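Local coordinates for protein B (PDB 5H6I) that acts as a secreted pore-forming toxin, the CAMP factor of Streptococcus agalactiae, which permeabilises membranes and is also classed as an IgG Fc-binding protein, at residues A[46-51]-A[101-106]; A[95-100]-A[143-148]; A[172-177]-A[225-230]. All coordinates share one frame; numbering follows the deposited sequence.

Interaction 1 of 3, residues A[46-51]-A[101-106]; sequences DQDSIQ and ALTDVI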
# COMPACT_ATOMS: atom_id res chain seq x y z
N ASP A 46 -2.24 4.48 17.21
CA ASP A 46 -3.51 3.90 16.80
C ASP A 46 -3.96 4.41 15.43
O ASP A 46 -4.59 3.66 14.67
CB ASP A 46 -4.59 4.18 17.85
CG ASP A 46 -4.50 3.25 19.04
OD1 ASP A 46 -3.60 2.39 19.05
OD2 ASP A 46 -5.33 3.38 19.96
N GLN A 47 -3.64 5.66 15.11
CA GLN A 47 -3.91 6.17 13.77
C GLN A 47 -3.07 5.43 12.73
O GLN A 47 -3.56 5.09 11.65
CB GLN A 47 -3.64 7.67 13.71
CG GLN A 47 -3.63 8.26 12.31
CD GLN A 47 -3.23 9.72 12.29
OE1 GLN A 47 -3.04 10.34 13.34
NE2 GLN A 47 -3.11 10.29 11.09
N ASP A 48 -1.80 5.17 13.06
CA ASP A 48 -0.94 4.43 12.14
C ASP A 48 -1.37 2.97 12.04
O ASP A 48 -1.33 2.38 10.96
CB ASP A 48 0.52 4.53 12.59
CG ASP A 48 0.99 5.97 12.72
OD1 ASP A 48 0.36 6.86 12.12
OD2 ASP A 48 1.99 6.20 13.43
N SER A 49 -1.77 2.37 13.17
CA SER A 49 -2.19 0.98 13.15
C SER A 49 -3.40 0.77 12.25
O SER A 49 -3.49 -0.24 11.54
CB SER A 49 -2.50 0.50 14.57
OG SER A 49 -2.72 -0.90 14.61
N ILE A 50 -4.34 1.72 12.26
CA ILE A 50 -5.48 1.64 11.35
C ILE A 50 -5.06 1.96 9.93
O ILE A 50 -5.51 1.32 8.97
CB ILE A 50 -6.61 2.57 11.84
CG1 ILE A 50 -7.19 2.06 13.16
CG2 ILE A 50 -7.70 2.69 10.79
CD1 ILE A 50 -7.74 0.65 13.08
N GLN A 51 -4.17 2.94 9.76
CA GLN A 51 -3.71 3.31 8.42
C GLN A 51 -2.86 2.21 7.80
O GLN A 51 -2.87 2.04 6.58
CB GLN A 51 -2.94 4.62 8.48
CG GLN A 51 -2.80 5.32 7.14
CD GLN A 51 -2.62 6.82 7.29
OE1 GLN A 51 -2.69 7.36 8.39
NE2 GLN A 51 -2.38 7.50 6.17
N ALA A 101 8.68 8.79 12.44
CA ALA A 101 9.19 8.13 11.25
C ALA A 101 8.19 7.14 10.67
O ALA A 101 8.31 6.77 9.49
CB ALA A 101 10.51 7.42 11.56
N LEU A 102 7.21 6.69 11.46
CA LEU A 102 6.16 5.84 10.92
C LEU A 102 5.24 6.60 9.97
O LEU A 102 4.70 6.02 9.03
CB LEU A 102 5.35 5.21 12.05
CG LEU A 102 5.99 3.98 12.70
CD1 LEU A 102 5.20 3.56 13.93
CD2 LEU A 102 6.08 2.83 11.70
N THR A 103 5.05 7.90 10.22
CA THR A 103 4.30 8.72 9.27
C THR A 103 5.05 8.86 7.95
O THR A 103 4.45 8.85 6.88
CB THR A 103 4.01 10.10 9.88
OG1 THR A 103 3.24 9.94 11.07
CG2 THR A 103 3.25 10.97 8.90
N ASP A 104 6.38 8.97 8.02
CA ASP A 104 7.18 8.98 6.80
C ASP A 104 7.14 7.64 6.09
O ASP A 104 7.23 7.58 4.86
CB ASP A 104 8.63 9.38 7.12
CG ASP A 104 8.74 10.80 7.64
OD1 ASP A 104 8.52 11.74 6.85
OD2 ASP A 104 9.04 10.97 8.84
N VAL A 105 7.02 6.54 6.85
CA VAL A 105 6.84 5.23 6.23
C VAL A 105 5.53 5.18 5.47
O VAL A 105 5.48 4.79 4.29
CB VAL A 105 6.91 4.12 7.30
CG1 VAL A 105 6.32 2.83 6.76
CG2 VAL A 105 8.34 3.90 7.76
N ILE A 106 4.44 5.60 6.12
CA ILE A 106 3.13 5.59 5.47
C ILE A 106 3.12 6.54 4.28
O ILE A 106 2.58 6.21 3.21
CB ILE A 106 2.03 5.95 6.49
CG1 ILE A 106 2.02 4.94 7.64
CG2 ILE A 106 0.67 6.01 5.81
CD1 ILE A 106 1.15 5.35 8.81

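Interaction 2 of 3, residues A[95-100]-A[143-148]; sequences IGSRVE and ASVDSI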
# COMPACT_ATOMS: atom_id res chain seq x y z
N ILE A 95 11.50 7.60 21.64
CA ILE A 95 10.22 6.97 21.34
C ILE A 95 9.41 7.84 20.39
O ILE A 95 8.59 7.33 19.61
CB ILE A 95 9.45 6.67 22.64
CG1 ILE A 95 8.51 5.48 22.44
CG2 ILE A 95 8.68 7.89 23.12
CD1 ILE A 95 9.22 4.16 22.30
N GLY A 96 9.62 9.16 20.41
CA GLY A 96 8.88 10.06 19.55
C GLY A 96 9.41 10.10 18.14
O GLY A 96 8.64 10.18 17.18
N SER A 97 10.74 10.04 18.00
CA SER A 97 11.34 10.02 16.67
C SER A 97 10.98 8.75 15.91
O SER A 97 10.92 8.77 14.67
CB SER A 97 12.86 10.15 16.79
OG SER A 97 13.21 11.25 17.61
N ARG A 98 10.73 7.65 16.62
CA ARG A 98 10.30 6.42 15.96
C ARG A 98 8.84 6.50 15.54
O ARG A 98 8.46 5.99 14.48
CB ARG A 98 10.53 5.22 16.88
CG ARG A 98 11.98 5.07 17.32
CD ARG A 98 12.14 3.98 18.36
NE ARG A 98 13.52 3.90 18.85
CZ ARG A 98 14.50 3.26 18.22
NH1 ARG A 98 14.26 2.63 17.08
NH2 ARG A 98 15.72 3.25 18.74
N VAL A 99 8.00 7.15 16.36
CA VAL A 99 6.59 7.31 16.01
C VAL A 99 6.45 8.25 14.82
O VAL A 99 5.64 8.01 13.91
CB VAL A 99 5.80 7.81 17.23
CG1 VAL A 99 4.42 8.30 16.81
CG2 VAL A 99 5.69 6.71 18.27
N GLU A 100 7.23 9.33 14.79
CA GLU A 100 7.17 10.27 13.67
C GLU A 100 7.63 9.62 12.38
O GLU A 100 7.06 9.86 11.31
CB GLU A 100 8.00 11.51 13.97
CG GLU A 100 7.44 12.38 15.08
CD GLU A 100 8.47 13.34 15.64
OE1 GLU A 100 9.68 13.13 15.39
OE2 GLU A 100 8.08 14.31 16.32
N ALA A 143 19.45 2.16 17.39
CA ALA A 143 19.42 3.22 16.40
C ALA A 143 19.22 4.57 17.09
O ALA A 143 18.22 4.78 17.78
CB ALA A 143 18.30 2.97 15.38
N SER A 144 20.18 5.47 16.90
CA SER A 144 20.07 6.80 17.49
C SER A 144 19.00 7.61 16.77
O SER A 144 18.55 7.27 15.67
CB SER A 144 21.41 7.52 17.42
OG SER A 144 21.85 7.66 16.08
N VAL A 145 18.58 8.70 17.41
CA VAL A 145 17.59 9.59 16.80
C VAL A 145 18.14 10.19 15.51
O VAL A 145 17.40 10.38 14.54
CB VAL A 145 17.17 10.68 17.81
CG1 VAL A 145 16.62 11.91 17.10
CG2 VAL A 145 16.14 10.12 18.79
N ASP A 146 19.44 10.48 15.48
CA ASP A 146 20.05 11.03 14.28
C ASP A 146 20.04 10.03 13.13
O ASP A 146 19.76 10.39 11.99
CB ASP A 146 21.48 11.49 14.58
CG ASP A 146 21.52 12.82 15.30
OD1 ASP A 146 20.46 13.46 15.44
OD2 ASP A 146 22.62 13.23 15.73
N SER A 147 20.34 8.76 13.42
CA SER A 147 20.35 7.75 12.37
C SER A 147 18.95 7.46 11.85
O SER A 147 18.79 7.03 10.70
CB SER A 147 21.01 6.46 12.88
OG SER A 147 20.14 5.75 13.74
N ILE A 148 17.93 7.69 12.67
CA ILE A 148 16.55 7.54 12.20
C ILE A 148 16.18 8.71 11.29
O ILE A 148 15.64 8.51 10.19
CB ILE A 148 15.59 7.43 13.39
CG1 ILE A 148 15.75 6.08 14.09
CG2 ILE A 148 14.15 7.63 12.94
CD1 ILE A 148 14.84 5.90 15.28

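Interaction 3 of 3, residues A[172-177]-A[225-230]; sequences DRATIY and VTVQQV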
# COMPACT_ATOMS: atom_id res chain seq x y z
N ASP A 172 5.65 -3.43 -22.97
CA ASP A 172 6.39 -4.05 -21.88
C ASP A 172 5.50 -4.99 -21.09
O ASP A 172 4.27 -4.84 -21.05
CB ASP A 172 6.97 -2.98 -20.95
CG ASP A 172 8.23 -2.35 -21.51
OD1 ASP A 172 8.92 -3.00 -22.32
OD2 ASP A 172 8.54 -1.20 -21.13
N ARG A 173 6.13 -5.97 -20.45
CA ARG A 173 5.41 -6.88 -19.57
C ARG A 173 4.80 -6.10 -18.41
O ARG A 173 5.42 -5.19 -17.86
CB ARG A 173 6.35 -7.97 -19.05
CG ARG A 173 5.65 -9.10 -18.32
CD ARG A 173 6.66 -10.14 -17.84
NE ARG A 173 7.56 -10.54 -18.91
CZ ARG A 173 7.38 -11.61 -19.69
NH1 ARG A 173 6.32 -12.38 -19.51
NH2 ARG A 173 8.26 -11.90 -20.64
N ALA A 174 3.57 -6.47 -18.05
CA ALA A 174 2.86 -5.77 -16.99
C ALA A 174 3.37 -6.20 -15.62
O ALA A 174 3.59 -7.39 -15.37
CB ALA A 174 1.36 -6.02 -17.10
N THR A 175 3.56 -5.23 -14.74
CA THR A 175 3.93 -5.50 -13.36
C THR A 175 2.69 -5.62 -12.49
O THR A 175 1.57 -5.31 -12.92
CB THR A 175 4.86 -4.40 -12.82
OG1 THR A 175 4.13 -3.17 -12.71
CG2 THR A 175 6.04 -4.20 -13.75
N ILE A 176 2.89 -6.08 -11.25
CA ILE A 176 1.77 -6.21 -10.33
C ILE A 176 1.13 -4.86 -10.05
O ILE A 176 -0.08 -4.76 -9.82
CB ILE A 176 2.23 -6.91 -9.03
CG1 ILE A 176 1.06 -7.08 -8.06
CG2 ILE A 176 3.37 -6.14 -8.38
CD1 ILE A 176 1.37 -7.94 -6.86
N TYR A 177 1.93 -3.78 -10.10
CA TYR A 177 1.37 -2.44 -9.92
C TYR A 177 0.52 -2.03 -11.11
O TYR A 177 -0.45 -1.28 -10.95
CB TYR A 177 2.50 -1.44 -9.69
CG TYR A 177 3.50 -1.90 -8.66
CD1 TYR A 177 3.29 -1.67 -7.31
CD2 TYR A 177 4.65 -2.59 -9.03
CE1 TYR A 177 4.19 -2.09 -6.35
CE2 TYR A 177 5.56 -3.02 -8.08
CZ TYR A 177 5.33 -2.77 -6.75
OH TYR A 177 6.23 -3.20 -5.80
N VAL A 225 1.04 -11.04 -19.76
CA VAL A 225 0.26 -10.01 -20.42
C VAL A 225 1.03 -8.69 -20.39
O VAL A 225 1.79 -8.41 -19.44
CB VAL A 225 -1.13 -9.85 -19.78
CG1 VAL A 225 -2.02 -11.02 -20.15
CG2 VAL A 225 -1.00 -9.71 -18.27
N THR A 226 0.85 -7.89 -21.42
CA THR A 226 1.53 -6.61 -21.53
C THR A 226 0.71 -5.51 -20.85
O THR A 226 -0.43 -5.72 -20.41
CB THR A 226 1.78 -6.25 -22.99
OG1 THR A 226 0.54 -6.26 -23.71
CG2 THR A 226 2.73 -7.25 -23.62
N VAL A 227 1.31 -4.32 -20.75
CA VAL A 227 0.60 -3.17 -20.21
C VAL A 227 -0.62 -2.86 -21.08
O VAL A 227 -1.68 -2.46 -20.57
CB VAL A 227 1.55 -1.96 -20.11
CG1 VAL A 227 0.77 -0.68 -19.80
CG2 VAL A 227 2.61 -2.21 -19.04
N GLN A 228 -0.49 -3.05 -22.39
CA GLN A 228 -1.62 -2.83 -23.29
C GLN A 228 -2.76 -3.80 -22.99
O GLN A 228 -3.92 -3.40 -22.87
CB GLN A 228 -1.16 -2.96 -24.74
CG GLN A 228 -1.00 -1.64 -25.47
CD GLN A 228 -1.22 -1.78 -26.96
OE1 GLN A 228 -2.26 -1.40 -27.49
NE2 GLN A 228 -0.22 -2.33 -27.65
N GLN A 229 -2.44 -5.09 -22.87
CA GLN A 229 -3.47 -6.10 -22.65
C GLN A 229 -4.21 -5.87 -21.34
O GLN A 229 -5.39 -6.24 -21.22
CB GLN A 229 -2.85 -7.50 -22.66
CG GLN A 229 -2.38 -7.95 -24.03
CD GLN A 229 -1.53 -9.20 -23.97
OE1 GLN A 229 -0.39 -9.17 -23.51
NE2 GLN A 229 -2.08 -10.32 -24.43
N VAL A 230 -3.55 -5.26 -20.35
CA VAL A 230 -4.23 -4.93 -19.10
C VAL A 230 -5.20 -3.77 -19.32
O VAL A 230 -6.30 -3.74 -18.76
CB VAL A 230 -3.20 -4.62 -18.00
CG1 VAL A 230 -3.87 -3.96 -16.80
CG2 VAL A 230 -2.49 -5.89 -17.58
O HOH W 1 2.07 -9.25 -16.57

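Interaction 1 of 3, residues A[46-51]-A[101-106]
Asp48 and Gln51 on helix 35-58 pack against Leu102 and Ile106 on helix 93-115 in a buried helix-helix contact with no hydrogen bond between the two segments. Both short segments run in nearly the same direction, 21° apart, with axes 10.7 Å from each other, and Ile106 and Asp48 fill most of the gap. The two branches of Ile106 divide the work. CG2, anti to the backbone N, comes up to the amide of Gln51, 3.4 Å from Gln51 NE2; CD1 reaches back to Asp48, lying 3.7 Å from Asp48 OD1. The Gln51 chain, extended beyond CG, lays its CG and CD against that same CG2 methyl, crossing the isoleucine at a slant. These helices belong to the all-helical bundle built from the five helices between residues 35 and 163, and Leu102 carries the packing on to Val75 and Leu78 of helix 65-84. Against Leu102, the Asp48 carboxylate rests its other oxygen, OD2, 3.8 Å from Leu102 CB. The buried carboxylate is paired: OD1 makes a salt bridge with Lys44, one turn earlier on its own helix. Asp48 OD1 and Thr103 OG1 stand 4.3 Å apart, and the Lys44 ammonium, bonded to both, links the two helices. The lysine charge probably helps keep Asp48 ionised.

Interaction 2 of 3, residues A[95-100]-A[143-148]
Ser97 and Val145 mark the closest approach of the two backbones, 6.3 Å between their CA atoms, where an early turn of helix 93-115 passes the start of helix 145-163. Ser144 is the N-cap of the latter: its OG accepts from Ser147 N at 3.3 Å. Ser147 OG returns a bond to Ser144 O, which it shares with Ile148 N, both donors arriving on one face of that carbonyl. Across the contact, Ser97 OG meets both Val145 methyls, CG2 at 3.4 Å, while bonding to Asn93 O one turn back. Arg98 runs extended from CG to NE, and Ile148 crosses it at about a right angle. The Ile148 CD1 methyl touches Arg98 CG at 3.6 Å and lies 3.8 Å above the guanidinium plane, toward its rim. Arg98 NH2 comes 3.1 Å from Ala143 O, but at an angle too poor for a hydrogen bond. Arg98 NH1 bonds Ile138 O and, weakly, Arg137 O; NH2 bonds Asp140 O weakly. The arginine charge is met largely by carbonyls around the C-terminal end of helix 121-139, probably a favourable setting for a cation, while Ile148 CD1 packs on CG and over one guanidinium face.

Interaction 3 of 3, residues A[172-177]-A[225-230]
Asp172 and Val227 join through one of two backbone hydrogen bonds that form a single beta bridge, with Arg173 paired to Thr226 between them. Here the packing is tight. Val227 N donates to Asp172 O at 3.0 Å, approaching nearly along the C=O axis, and Thr226 CA makes a CA-H...O contact of 3.3 Å with the same oxygen. On the other flank Ala174 N donates to Val225 O, also at 3.0 Å and in the carbonyl plane. Ala174 CB turns inward over the first turn of helix 227-245, 3.4 Å from Val225 O and 3.9 Å from Val230 CG2. Thr226 and Gln229 hold that turn as a capping box: Thr226 OG1, set between its own N and carbonyl carbon (chi1 56°), accepts a weak bond from Gln229 N, while Gln229 OE1 takes Thr226 N at 2.7 Å and Thr226 OG1 from opposite faces of its amide plane. The outer side is looser. Arg173 starts away from the helix and bends at chi3 (-50°); its chain touches little beyond Val225 O, and NH1 bonds Pro223 O weakly. A water lies within bonding distance of Ala174 O (2.7 Å) and Val225 O, other acceptors competing for its protons. Tyr177 OH bonds Asp63, in the loop between helices 35-58 and 65-84, and its side chain touches Asn124. Gln228 N bonds Pro170 O, so the first four N-H groups of helix 227-245 have acceptors, Gln229's a weak one. Two backbone bonds thus join the segments, one serving the helix's first N-H, and Ala174 CB adds apolar contact.

Interactions 1 and 2 are neighbours on helix 93-115, their centres 14 Å apart. They touch directly: Ala101 CB packs 3.9 Å from Ile148 CG2, so a residue of interaction 1 meets one of interaction 2. The two contacts use adjoining parts of helix 93-115, which faces helix 35-58 in one and the start of helix 145-163 in the other. Both use parts of the IgG constant region-binding segment, residues 57-120. Along the chain their segments alternate. Interaction 3 follows later in sequence and lies on the opposite side of the chain's centre, about 31 Å from interaction 1 and 39 Å from interaction 2 between centres. It belongs to the junction between the N-terminal bundle and the three C-terminal helices.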